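Local coordinates for protein glycoside Hydrolase (Bacteroides uniformis, PDB 5TA0) that probably hydrolyses agarose, as a family 86 glycoside hydrolase, and binds the agarose oligosaccharide neoagarooctaose in its alpha/beta-barrel domain, at residues L321-Y326 with C365-F370; K443-I448 with Y513-K518; S62-A67 with G403-S408; S573-L578 with I587-R592. All coordinates share one frame; numbering follows the deposited sequence.

Contact 1. Residues L321-Y326 with C365-F370; sequences LMISQY and CYAMPF. With GAL (beta-D-galactopyranose), chain C; AAL (3,6-anhydro-alpha-L-galactopyranose), chain B.
Two neighbouring strands of the parallel barrel, joined through helix 340-358 as a beta-alpha-beta crossover, meet where I323 pairs with A367. I323 N gives a nearly straight bond (167°) to Y366 O at 2.9 Å, and I323 O accepts M368 N at 2.8 Å, so its backbone reaches both neighbours of A367. The small A367 leaves room for the Y326 ring, whose CE2 lies 3.9 Å from A367 CB. The ring is swung in between its own backbone N and carbonyl carbon (chi1 74°), which lays it alongside P369: P369 CA stands over one face, 4.0 Å from the ring centroid, as a CH-pi contact. The rigid proline ring sets its CD 3.7 Å from Y326 CE2. At the ring's far end, Y326 OH donates to a water 2.7 Å away that in turn bonds to A367 O, which also takes N50 ND2. Q325, probably the glutamine engineered in place of a glutamate, runs beside F370 into the glycan pocket, its amide stacked over the phenyl ring with their planes 23° apart. F370 borders two sugars: galactose O6 lies at its ring edge, and anhydrogalactose O5 comes obliquely to within 3.8 Å of F370 CZ.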
# COMPACT_ATOMS: atom_id res chain seq x y z
N LEU A 321 -5.71 1.91 -7.22
CA LEU A 321 -4.95 2.56 -6.15
C LEU A 321 -3.55 1.96 -6.05
O LEU A 321 -3.40 0.71 -5.98
CB LEU A 321 -5.66 2.41 -4.81
CG LEU A 321 -5.01 3.07 -3.59
CD1 LEU A 321 -5.01 4.59 -3.72
CD2 LEU A 321 -5.71 2.66 -2.30
N MET A 322 -2.55 2.82 -6.03
CA MET A 322 -1.18 2.47 -5.79
C MET A 322 -0.78 2.95 -4.40
O MET A 322 -1.14 4.05 -3.99
CB MET A 322 -0.29 3.16 -6.82
CG MET A 322 1.19 3.10 -6.53
SD MET A 322 2.22 3.89 -7.79
CE MET A 322 1.97 2.74 -9.14
N ILE A 323 -0.03 2.12 -3.69
CA ILE A 323 0.60 2.52 -2.42
C ILE A 323 2.10 2.42 -2.65
O ILE A 323 2.71 1.36 -2.47
CB ILE A 323 0.08 1.73 -1.20
CG1 ILE A 323 -1.46 1.73 -1.15
CG2 ILE A 323 0.59 2.35 0.08
CD1 ILE A 323 -2.08 0.52 -1.78
N SER A 324 2.74 3.52 -3.09
CA SER A 324 4.10 3.40 -3.57
C SER A 324 5.18 3.42 -2.49
O SER A 324 6.33 3.15 -2.78
CB SER A 324 4.41 4.45 -4.62
OG SER A 324 4.13 5.75 -4.18
N GLN A 325 4.77 3.75 -1.26
CA GLN A 325 5.61 3.60 -0.05
C GLN A 325 4.69 3.26 1.12
O GLN A 325 3.72 3.98 1.34
CB GLN A 325 6.35 4.88 0.33
CG GLN A 325 7.42 5.34 -0.65
CD GLN A 325 8.06 6.66 -0.25
OE1 GLN A 325 8.08 7.06 0.95
NE2 GLN A 325 8.60 7.35 -1.22
N TYR A 326 5.01 2.21 1.86
CA TYR A 326 4.29 1.93 3.10
C TYR A 326 5.16 1.17 4.07
O TYR A 326 6.14 0.55 3.67
CB TYR A 326 3.00 1.15 2.83
CG TYR A 326 3.11 -0.31 2.48
CD1 TYR A 326 3.01 -1.29 3.46
CD2 TYR A 326 3.21 -0.74 1.15
CE1 TYR A 326 3.04 -2.64 3.16
CE2 TYR A 326 3.27 -2.10 0.83
CZ TYR A 326 3.14 -3.04 1.83
OH TYR A 326 3.12 -4.40 1.57
N CYS A 365 -3.38 -1.53 -7.70
CA CYS A 365 -2.54 -1.85 -8.85
C CYS A 365 -1.10 -2.16 -8.47
O CYS A 365 -0.34 -2.72 -9.26
CB CYS A 365 -2.59 -0.75 -9.91
SG CYS A 365 -2.06 0.90 -9.41
N TYR A 366 -0.68 -1.75 -7.26
CA TYR A 366 0.72 -1.92 -6.83
C TYR A 366 0.81 -1.48 -5.38
O TYR A 366 0.24 -0.44 -5.03
CB TYR A 366 1.63 -1.00 -7.66
CG TYR A 366 2.95 -1.55 -8.16
CD1 TYR A 366 3.43 -1.18 -9.40
CD2 TYR A 366 3.73 -2.39 -7.39
CE1 TYR A 366 4.64 -1.63 -9.87
CE2 TYR A 366 4.94 -2.88 -7.85
CZ TYR A 366 5.41 -2.47 -9.07
OH TYR A 366 6.65 -2.95 -9.48
N ALA A 367 1.50 -2.23 -4.54
CA ALA A 367 1.74 -1.81 -3.16
C ALA A 367 3.20 -2.15 -2.88
O ALA A 367 3.59 -3.33 -3.05
CB ALA A 367 0.81 -2.51 -2.19
N MET A 368 4.01 -1.17 -2.47
CA MET A 368 5.45 -1.36 -2.37
C MET A 368 5.96 -1.01 -0.98
O MET A 368 5.97 0.17 -0.60
CB MET A 368 6.16 -0.51 -3.42
CG MET A 368 7.66 -0.70 -3.56
SD MET A 368 8.30 -0.01 -5.10
CE MET A 368 7.67 -1.23 -6.26
N PRO A 369 6.39 -2.02 -0.22
CA PRO A 369 6.99 -1.70 1.08
C PRO A 369 8.18 -0.77 0.90
O PRO A 369 8.98 -0.94 -0.03
CB PRO A 369 7.45 -3.04 1.60
CG PRO A 369 6.70 -4.07 0.85
CD PRO A 369 6.39 -3.47 -0.49
N PHE A 370 8.32 0.23 1.77
CA PHE A 370 9.44 1.15 1.68
C PHE A 370 10.67 0.53 2.32
O PHE A 370 10.95 0.67 3.50
CB PHE A 370 9.15 2.54 2.20
CG PHE A 370 10.25 3.50 1.86
CD1 PHE A 370 10.61 3.70 0.52
CD2 PHE A 370 11.01 4.11 2.84
CE1 PHE A 370 11.64 4.55 0.18
CE2 PHE A 370 12.03 4.98 2.50
CZ PHE A 370 12.37 5.18 1.16
C1 GAL C . 10.20 10.36 3.50
C2 GAL C . 10.26 10.37 1.98
C3 GAL C . 11.27 9.40 1.39
C4 GAL C . 12.53 9.24 2.25
C5 GAL C . 12.22 9.10 3.71
C6 GAL C . 13.45 8.98 4.63
O2 GAL C . 8.99 10.02 1.46
O3 GAL C . 11.61 10.00 0.13
O4 GAL C . 13.34 10.41 2.04
O5 GAL C . 11.51 10.28 4.08
O6 GAL C . 14.24 7.80 4.37
C1 AAL B . 11.88 9.07 -0.91
C2 AAL B . 11.75 9.79 -2.27
C3 AAL B . 12.70 9.21 -3.31
C4 AAL B . 14.10 9.16 -2.75
C5 AAL B . 13.94 8.05 -1.76
C6 AAL B . 13.15 7.05 -2.55
O2 AAL B . 12.06 11.18 -2.14
O3 AAL B . 12.39 7.82 -3.48
O4 AAL B . 15.01 8.74 -3.79
O5 AAL B . 13.15 8.47 -0.64
O HOH W 1 8.28 1.85 -1.36
O HOH W 2 3.07 -5.09 -1.00

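Contact 2. Residues K443-I448 with Y513-K518; sequences KNVYFI and YNFDRK. With GOL (glycerol), chain Y.
K443 stretches along the turn F515-K518, and each of its carbons meets something there. Its CB sits 3.5 Å from F515 O, CG lies 3.8 Å from R517 C, and CD and CE pass beside D516 O. An extended chain beyond CG carries NZ to the end, where it makes weak bonds to D516 O and to O2 of a glycerol probably left from crystallisation. A lysine fits because its long aliphatic stem can lie on backbone while its charge stays at the exposed surface. One residue on, N514 ND2 donates to N444 OD1 at 2.9 Å. The acceptor lies close to the N514 amide plane, but the donor stands 44° above the N444 carbonyl plane, and the two amides are turned 37° apart. On the face that bears V445 and Y513, F515 comes up beside V445, its CE2 3.8 Å from V445 CG2, while F447 CB meets the edge of the Y513 ring, 3.9 Å from CE2; L29 of strand 25-30 touches V445, F447 and Y513, so apolar and aromatic side chains suit this face. V445 and Y513 exchange backbone bonds in both directions: an antiparallel hydrogen-bonded pair, followed by the non-hydrogen-bonded pair N444-N514, in the large sheet of the beta-sandwich domain.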
# COMPACT_ATOMS: atom_id res chain seq x y z
N LYS A 443 -0.24 -28.72 -5.00
CA LYS A 443 -0.16 -29.53 -3.79
C LYS A 443 0.09 -28.72 -2.52
O LYS A 443 -0.00 -29.24 -1.41
CB LYS A 443 0.96 -30.58 -3.93
CG LYS A 443 0.84 -31.42 -5.20
CD LYS A 443 1.82 -32.57 -5.27
CE LYS A 443 1.62 -33.33 -6.58
NZ LYS A 443 2.30 -34.66 -6.59
N ASN A 444 0.46 -27.45 -2.70
CA ASN A 444 0.82 -26.58 -1.59
C ASN A 444 -0.26 -25.58 -1.25
O ASN A 444 -0.87 -25.00 -2.15
CB ASN A 444 2.09 -25.82 -1.92
CG ASN A 444 3.29 -26.72 -1.99
OD1 ASN A 444 3.59 -27.42 -1.03
ND2 ASN A 444 3.98 -26.71 -3.10
N VAL A 445 -0.51 -25.40 0.04
CA VAL A 445 -1.47 -24.41 0.53
C VAL A 445 -0.77 -23.52 1.54
O VAL A 445 -0.14 -24.03 2.46
CB VAL A 445 -2.70 -25.06 1.18
CG1 VAL A 445 -3.74 -24.00 1.56
CG2 VAL A 445 -3.30 -26.08 0.24
N TYR A 446 -0.90 -22.21 1.38
CA TYR A 446 -0.27 -21.20 2.23
C TYR A 446 -1.38 -20.52 2.99
O TYR A 446 -2.27 -19.91 2.39
CB TYR A 446 0.54 -20.19 1.40
CG TYR A 446 1.56 -20.88 0.56
CD1 TYR A 446 2.76 -21.29 1.13
CD2 TYR A 446 1.30 -21.20 -0.77
CE1 TYR A 446 3.69 -21.97 0.38
CE2 TYR A 446 2.24 -21.89 -1.53
CZ TYR A 446 3.43 -22.27 -0.94
OH TYR A 446 4.37 -22.98 -1.64
N PHE A 447 -1.34 -20.64 4.32
CA PHE A 447 -2.34 -20.10 5.23
C PHE A 447 -1.65 -19.00 6.04
O PHE A 447 -0.71 -19.29 6.81
CB PHE A 447 -2.85 -21.24 6.11
CG PHE A 447 -4.02 -20.91 7.00
CD1 PHE A 447 -4.87 -19.83 6.81
CD2 PHE A 447 -4.31 -21.81 8.04
CE1 PHE A 447 -5.96 -19.62 7.65
CE2 PHE A 447 -5.41 -21.62 8.85
CZ PHE A 447 -6.22 -20.54 8.65
N ILE A 448 -2.04 -17.75 5.81
CA ILE A 448 -1.35 -16.60 6.42
C ILE A 448 -2.24 -15.99 7.46
O ILE A 448 -3.41 -15.72 7.21
CB ILE A 448 -0.96 -15.52 5.38
CG1 ILE A 448 -0.22 -16.12 4.18
CG2 ILE A 448 -0.13 -14.43 6.02
CD1 ILE A 448 -1.05 -16.25 2.93
N TYR A 513 1.01 -26.06 4.03
CA TYR A 513 0.54 -27.46 3.99
C TYR A 513 0.97 -28.05 2.68
O TYR A 513 0.75 -27.45 1.63
CB TYR A 513 -0.96 -27.54 4.11
CG TYR A 513 -1.55 -26.94 5.37
CD1 TYR A 513 -1.82 -27.72 6.49
CD2 TYR A 513 -1.83 -25.59 5.46
CE1 TYR A 513 -2.37 -27.18 7.65
CE2 TYR A 513 -2.37 -25.04 6.61
CZ TYR A 513 -2.64 -25.83 7.70
OH TYR A 513 -3.16 -25.25 8.83
N ASN A 514 1.59 -29.24 2.70
CA ASN A 514 1.93 -29.96 1.50
C ASN A 514 1.10 -31.25 1.45
O ASN A 514 1.09 -32.02 2.41
CB ASN A 514 3.41 -30.27 1.44
CG ASN A 514 3.81 -31.01 0.18
OD1 ASN A 514 4.15 -32.18 0.23
ND2 ASN A 514 3.73 -30.34 -0.95
N PHE A 515 0.40 -31.46 0.33
CA PHE A 515 -0.45 -32.63 0.15
C PHE A 515 0.15 -33.60 -0.87
O PHE A 515 0.95 -33.24 -1.71
CB PHE A 515 -1.85 -32.18 -0.29
CG PHE A 515 -2.62 -31.51 0.79
CD1 PHE A 515 -3.45 -32.22 1.63
CD2 PHE A 515 -2.51 -30.12 0.99
CE1 PHE A 515 -4.17 -31.58 2.63
CE2 PHE A 515 -3.22 -29.49 1.99
CZ PHE A 515 -4.06 -30.20 2.83
N ASP A 516 -0.27 -34.88 -0.75
CA ASP A 516 0.14 -35.94 -1.67
C ASP A 516 -0.17 -35.58 -3.14
O ASP A 516 0.62 -35.82 -4.04
CB ASP A 516 -0.64 -37.25 -1.38
CG ASP A 516 -0.39 -37.87 0.00
OD1 ASP A 516 0.77 -38.07 0.36
OD2 ASP A 516 -1.38 -38.24 0.71
N ARG A 517 -1.36 -35.04 -3.36
CA ARG A 517 -1.82 -34.68 -4.71
C ARG A 517 -2.39 -33.27 -4.71
O ARG A 517 -2.61 -32.68 -3.64
CB ARG A 517 -2.86 -35.68 -5.19
CG ARG A 517 -2.28 -37.08 -5.41
CD ARG A 517 -3.28 -38.00 -6.07
NE ARG A 517 -3.50 -37.65 -7.46
CZ ARG A 517 -4.56 -38.04 -8.19
NH1 ARG A 517 -5.54 -38.76 -7.66
NH2 ARG A 517 -4.66 -37.65 -9.45
N LYS A 518 -2.64 -32.74 -5.90
CA LYS A 518 -3.14 -31.37 -6.00
C LYS A 518 -4.48 -31.21 -5.29
O LYS A 518 -5.34 -32.07 -5.34
CB LYS A 518 -3.25 -30.95 -7.46
CG LYS A 518 -1.90 -30.80 -8.15
CD LYS A 518 -2.02 -30.14 -9.51
CE LYS A 518 -0.67 -29.70 -10.04
NZ LYS A 518 -0.80 -28.95 -11.32
C1 GOL Y . -1.22 -34.42 -9.32
O1 GOL Y . -2.50 -34.37 -8.71
C2 GOL Y . -0.68 -35.85 -9.33
O2 GOL Y . 0.75 -35.85 -9.42
C3 GOL Y . -1.20 -36.60 -10.54
O3 GOL Y . -0.74 -37.95 -10.50

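Contact 3. Residues S62-A67 with G403-S408; sequences SANKIA and GEYVYS
Backbone bonds hold N64 against Y405. Y405 N donates to A63 O at 2.8 Å and K65 N donates to Y405 O at 2.9 Å, both almost straight (175° and 176°), so the loop after strand 50-51 gains a single bridge to strand 405-407. The bare methyl group of A63 is small enough to stand near the Y405 ring, A63 CB 4.1 Å from Y405 CD1. A water adds a further link, accepting from I66 N and donating to Y405 O, which thereby serves two donors.

The ionic part lies at the surface. K65 NZ forms a salt bridge with E404 OE1 at 3.2 Å, weak as a hydrogen bond, with E395 as a long second partner. K65 runs beside V406, its CB, CD and CE all near V406 CG1 (CE at 3.8 Å), and bends at chi3 (-62°) and chi4 bring NZ round to E404; a flexible chain is what this detour needs.

Apolar contacts are few: I66 CD1 meets Y407 CE2 at 3.9 Å, the two side chains crossing at about a right angle. The polar ends find partners beyond the two segments, Y407 OH with D72, Y405 OH with E376 and N64 OD1 with K374, although N64 OD1 also lies 3.4 Å from Y405 CB. The chemistry implies a junction carried by main-chain bonds, with the surface ion pair probably contributing less.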
# COMPACT_ATOMS: atom_id res chain seq x y z
N SER A 62 28.92 -4.21 -5.61
CA SER A 62 30.14 -3.97 -4.83
C SER A 62 29.86 -3.99 -3.34
O SER A 62 28.74 -3.69 -2.90
CB SER A 62 30.79 -2.66 -5.22
OG SER A 62 29.98 -1.55 -4.91
N ALA A 63 30.89 -4.39 -2.58
CA ALA A 63 30.94 -4.29 -1.13
C ALA A 63 29.96 -5.20 -0.41
O ALA A 63 29.69 -4.96 0.77
CB ALA A 63 30.77 -2.86 -0.68
N ASN A 64 29.47 -6.25 -1.07
CA ASN A 64 28.52 -7.18 -0.48
C ASN A 64 29.15 -8.54 -0.16
O ASN A 64 29.96 -9.05 -0.95
CB ASN A 64 27.33 -7.38 -1.42
CG ASN A 64 26.68 -6.07 -1.83
OD1 ASN A 64 26.53 -5.17 -1.03
ND2 ASN A 64 26.31 -5.95 -3.11
N LYS A 65 28.79 -9.12 0.97
CA LYS A 65 29.28 -10.47 1.33
C LYS A 65 28.90 -11.49 0.26
O LYS A 65 29.73 -12.33 -0.12
CB LYS A 65 28.72 -10.90 2.67
CG LYS A 65 29.33 -12.19 3.21
CD LYS A 65 29.35 -12.23 4.74
CE LYS A 65 30.19 -11.12 5.38
NZ LYS A 65 31.47 -10.80 4.67
N ILE A 66 27.66 -11.43 -0.22
CA ILE A 66 27.16 -12.32 -1.28
C ILE A 66 27.61 -11.78 -2.65
O ILE A 66 27.33 -10.63 -3.02
CB ILE A 66 25.62 -12.48 -1.20
CG1 ILE A 66 25.22 -13.11 0.14
CG2 ILE A 66 25.12 -13.34 -2.36
CD1 ILE A 66 23.73 -13.21 0.35
N ALA A 67 28.33 -12.62 -3.40
CA ALA A 67 28.94 -12.20 -4.65
C ALA A 67 27.90 -11.92 -5.73
O ALA A 67 27.98 -10.90 -6.40
CB ALA A 67 29.91 -13.26 -5.15
N GLY A 403 32.85 -2.56 7.10
CA GLY A 403 32.70 -3.96 6.79
C GLY A 403 31.80 -4.13 5.57
O GLY A 403 31.18 -3.18 5.10
N GLU A 404 31.75 -5.36 5.07
CA GLU A 404 30.93 -5.66 3.91
C GLU A 404 29.46 -5.69 4.29
O GLU A 404 29.09 -5.93 5.43
CB GLU A 404 31.31 -7.02 3.33
CG GLU A 404 32.75 -7.08 2.84
CD GLU A 404 32.95 -8.17 1.80
OE1 GLU A 404 32.73 -9.36 2.15
OE2 GLU A 404 33.30 -7.81 0.66
N TYR A 405 28.61 -5.51 3.28
CA TYR A 405 27.18 -5.53 3.50
C TYR A 405 26.62 -6.95 3.62
O TYR A 405 26.99 -7.85 2.86
CB TYR A 405 26.47 -4.81 2.35
CG TYR A 405 26.50 -3.31 2.43
CD1 TYR A 405 27.48 -2.57 1.81
CD2 TYR A 405 25.51 -2.63 3.13
CE1 TYR A 405 27.48 -1.18 1.87
CE2 TYR A 405 25.49 -1.26 3.19
CZ TYR A 405 26.46 -0.53 2.55
OH TYR A 405 26.44 0.83 2.60
N VAL A 406 25.70 -7.11 4.55
CA VAL A 406 24.94 -8.32 4.79
C VAL A 406 23.46 -7.93 4.89
O VAL A 406 23.13 -6.76 5.03
CB VAL A 406 25.38 -9.01 6.09
CG1 VAL A 406 26.84 -9.43 5.99
CG2 VAL A 406 25.16 -8.13 7.33
N TYR A 407 22.55 -8.90 4.86
CA TYR A 407 21.13 -8.57 4.98
C TYR A 407 20.84 -7.94 6.33
O TYR A 407 21.36 -8.36 7.37
CB TYR A 407 20.24 -9.79 4.83
CG TYR A 407 20.14 -10.32 3.41
CD1 TYR A 407 19.73 -9.50 2.36
CD2 TYR A 407 20.39 -11.66 3.14
CE1 TYR A 407 19.61 -9.99 1.07
CE2 TYR A 407 20.28 -12.15 1.84
CZ TYR A 407 19.88 -11.32 0.81
OH TYR A 407 19.76 -11.78 -0.49
N SER A 408 20.00 -6.90 6.32
CA SER A 408 19.35 -6.40 7.51
C SER A 408 18.28 -7.40 7.93
O SER A 408 18.08 -8.43 7.27
CB SER A 408 18.72 -5.05 7.26
OG SER A 408 17.53 -5.20 6.47
O HOH W 3 25.67 -9.50 0.90

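Contact 4. Residues S573-L578 with I587-R592; sequences SLLPEL and IPDNFR
I587 points its side chain between P576 and L578 and crosses both at about a right angle. Its CG1 stands opposite the backbone carbonyl carbon (chi1 -68°) and the chain runs on extended, which drives CD1 against the proline ring: P576 CG and I587 CD1 are 3.5 Å apart, tighter than carbons usually pack. The same methyl lies 3.3 Å from P576 O and 4.0 Å from L578 CB. A beta-branched isoleucine serves well, since its second branch, CG2, faces a different neighbour. L575 slides past it in the reverse direction, with L575 CD2 3.9 Å from I587 CG2, and its other methyl, CD1, meets D589 OD1 at 3.7 Å, the leucine and aspartate side chains crossing nearly square. Being exposed, D589 can probably keep its charged group hydrated while one oxygen borders that methyl.

These residues flank the hairpin of strands 577-580 and 583-585 in the C-terminal domain, where a four-stranded antiparallel sheet packs on a five-stranded one in the manner of a beta-sandwich. L578 touches V608 of the facing sheet, and I587 reaches I606 and L564, so branched aliphatic residues fill the space between the layers.

L574 is directed toward F591, and L574 CD1 comes 4.2 Å from F591 CE1; that phenyl ring also makes an edge-to-face contact with F602, next to L574. A water donates to L574 O at 2.9 Å and, weakly, to P588 O. Within 573-578, S573 OG accepts L575 N at 3.0 Å, an ST turn that shapes the backbone leading into P576.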
# COMPACT_ATOMS: atom_id res chain seq x y z
N SER A 573 -19.77 7.99 21.13
CA SER A 573 -20.18 6.60 20.92
C SER A 573 -19.76 6.08 19.54
O SER A 573 -19.89 6.78 18.53
CB SER A 573 -21.70 6.49 21.06
OG SER A 573 -22.16 5.19 20.75
N LEU A 574 -19.27 4.84 19.52
CA LEU A 574 -19.04 4.08 18.28
C LEU A 574 -20.07 2.93 18.16
O LEU A 574 -19.85 1.96 17.43
CB LEU A 574 -17.60 3.57 18.23
CG LEU A 574 -16.52 4.65 18.32
CD1 LEU A 574 -15.15 3.98 18.24
CD2 LEU A 574 -16.65 5.74 17.26
N LEU A 575 -21.20 3.07 18.86
CA LEU A 575 -22.24 2.06 18.93
C LEU A 575 -23.59 2.69 18.63
O LEU A 575 -24.49 2.75 19.50
CB LEU A 575 -22.24 1.40 20.32
CG LEU A 575 -20.99 0.58 20.65
CD1 LEU A 575 -20.99 0.23 22.13
CD2 LEU A 575 -20.89 -0.68 19.81
N PRO A 576 -23.78 3.18 17.39
CA PRO A 576 -25.08 3.69 17.02
C PRO A 576 -26.11 2.57 16.96
O PRO A 576 -25.76 1.38 16.87
CB PRO A 576 -24.85 4.23 15.61
CG PRO A 576 -23.71 3.44 15.08
CD PRO A 576 -22.83 3.18 16.25
N GLU A 577 -27.38 2.96 17.04
CA GLU A 577 -28.46 2.06 16.68
C GLU A 577 -28.45 1.90 15.18
O GLU A 577 -28.45 2.91 14.46
CB GLU A 577 -29.81 2.65 17.11
CG GLU A 577 -30.01 2.74 18.61
CD GLU A 577 -31.35 3.34 19.03
OE1 GLU A 577 -32.19 3.68 18.16
OE2 GLU A 577 -31.56 3.49 20.26
N LEU A 578 -28.45 0.65 14.71
CA LEU A 578 -28.37 0.34 13.29
C LEU A 578 -29.61 -0.42 12.86
O LEU A 578 -29.93 -1.46 13.46
CB LEU A 578 -27.12 -0.48 13.02
CG LEU A 578 -26.95 -1.09 11.61
CD1 LEU A 578 -26.90 -0.03 10.54
CD2 LEU A 578 -25.69 -1.95 11.56
N ILE A 587 -24.17 -3.98 16.62
CA ILE A 587 -22.81 -3.57 16.26
C ILE A 587 -21.85 -4.22 17.24
O ILE A 587 -22.08 -4.14 18.45
CB ILE A 587 -22.68 -2.03 16.20
CG1 ILE A 587 -23.52 -1.52 15.00
CG2 ILE A 587 -21.22 -1.61 16.05
CD1 ILE A 587 -23.54 -0.03 14.82
N PRO A 588 -20.79 -4.90 16.73
CA PRO A 588 -19.85 -5.53 17.67
C PRO A 588 -19.11 -4.50 18.54
O PRO A 588 -18.84 -3.39 18.10
CB PRO A 588 -18.85 -6.26 16.75
CG PRO A 588 -19.48 -6.32 15.41
CD PRO A 588 -20.43 -5.17 15.32
N ASP A 589 -18.77 -4.90 19.77
CA ASP A 589 -17.87 -4.11 20.62
C ASP A 589 -16.44 -4.06 20.09
O ASP A 589 -15.75 -3.05 20.28
CB ASP A 589 -17.85 -4.65 22.06
CG ASP A 589 -19.04 -4.19 22.89
OD1 ASP A 589 -19.33 -2.97 22.88
OD2 ASP A 589 -19.66 -5.04 23.55
N ASN A 590 -16.00 -5.15 19.45
CA ASN A 590 -14.64 -5.22 18.91
C ASN A 590 -14.63 -4.92 17.41
O ASN A 590 -15.50 -5.39 16.68
CB ASN A 590 -13.99 -6.58 19.17
CG ASN A 590 -12.47 -6.58 18.98
OD1 ASN A 590 -11.83 -5.52 18.94
ND2 ASN A 590 -11.88 -7.76 18.88
N PHE A 591 -13.65 -4.13 16.99
CA PHE A 591 -13.42 -3.81 15.58
C PHE A 591 -11.96 -4.09 15.25
O PHE A 591 -11.15 -4.41 16.11
CB PHE A 591 -13.83 -2.36 15.26
CG PHE A 591 -13.25 -1.33 16.18
CD1 PHE A 591 -14.01 -0.83 17.23
CD2 PHE A 591 -11.95 -0.87 16.03
CE1 PHE A 591 -13.48 0.11 18.10
CE2 PHE A 591 -11.41 0.06 16.89
CZ PHE A 591 -12.18 0.57 17.94
N ARG A 592 -11.64 -3.99 13.97
CA ARG A 592 -10.31 -4.32 13.49
C ARG A 592 -9.25 -3.34 14.01
O ARG A 592 -9.27 -2.15 13.69
CB ARG A 592 -10.37 -4.30 11.96
CG ARG A 592 -9.13 -4.80 11.29
CD ARG A 592 -9.09 -4.38 9.86
NE ARG A 592 -10.11 -4.95 8.98
CZ ARG A 592 -9.89 -5.68 7.88
NH1 ARG A 592 -8.66 -6.02 7.53
NH2 ARG A 592 -10.89 -6.06 7.10
O HOH W 4 -17.87 -0.17 17.83

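From the N terminus, contact 3 opens first at 62-67, in the loop between strand 50-51 and helix 69-76, and closes 336 residues later at 403-408, tying that loop to strand 405-407, which pairs with strand 392-394. Contact 1 is nested within that long loop and pairs the last two strands of the parallel barrel around one helix. The remaining contacts follow in series without crossing. Contact 2 closes a 64-residue excursion, all strand and loop, in the large beta-sandwich sheet, and contact 4 closes the short hairpin of the C-terminal domain. Centres of contacts 3 and 4 lie about 51 Å apart, on opposite sides of the chain's centre, whereas contact 1 sits close to it, beside the bound glycan.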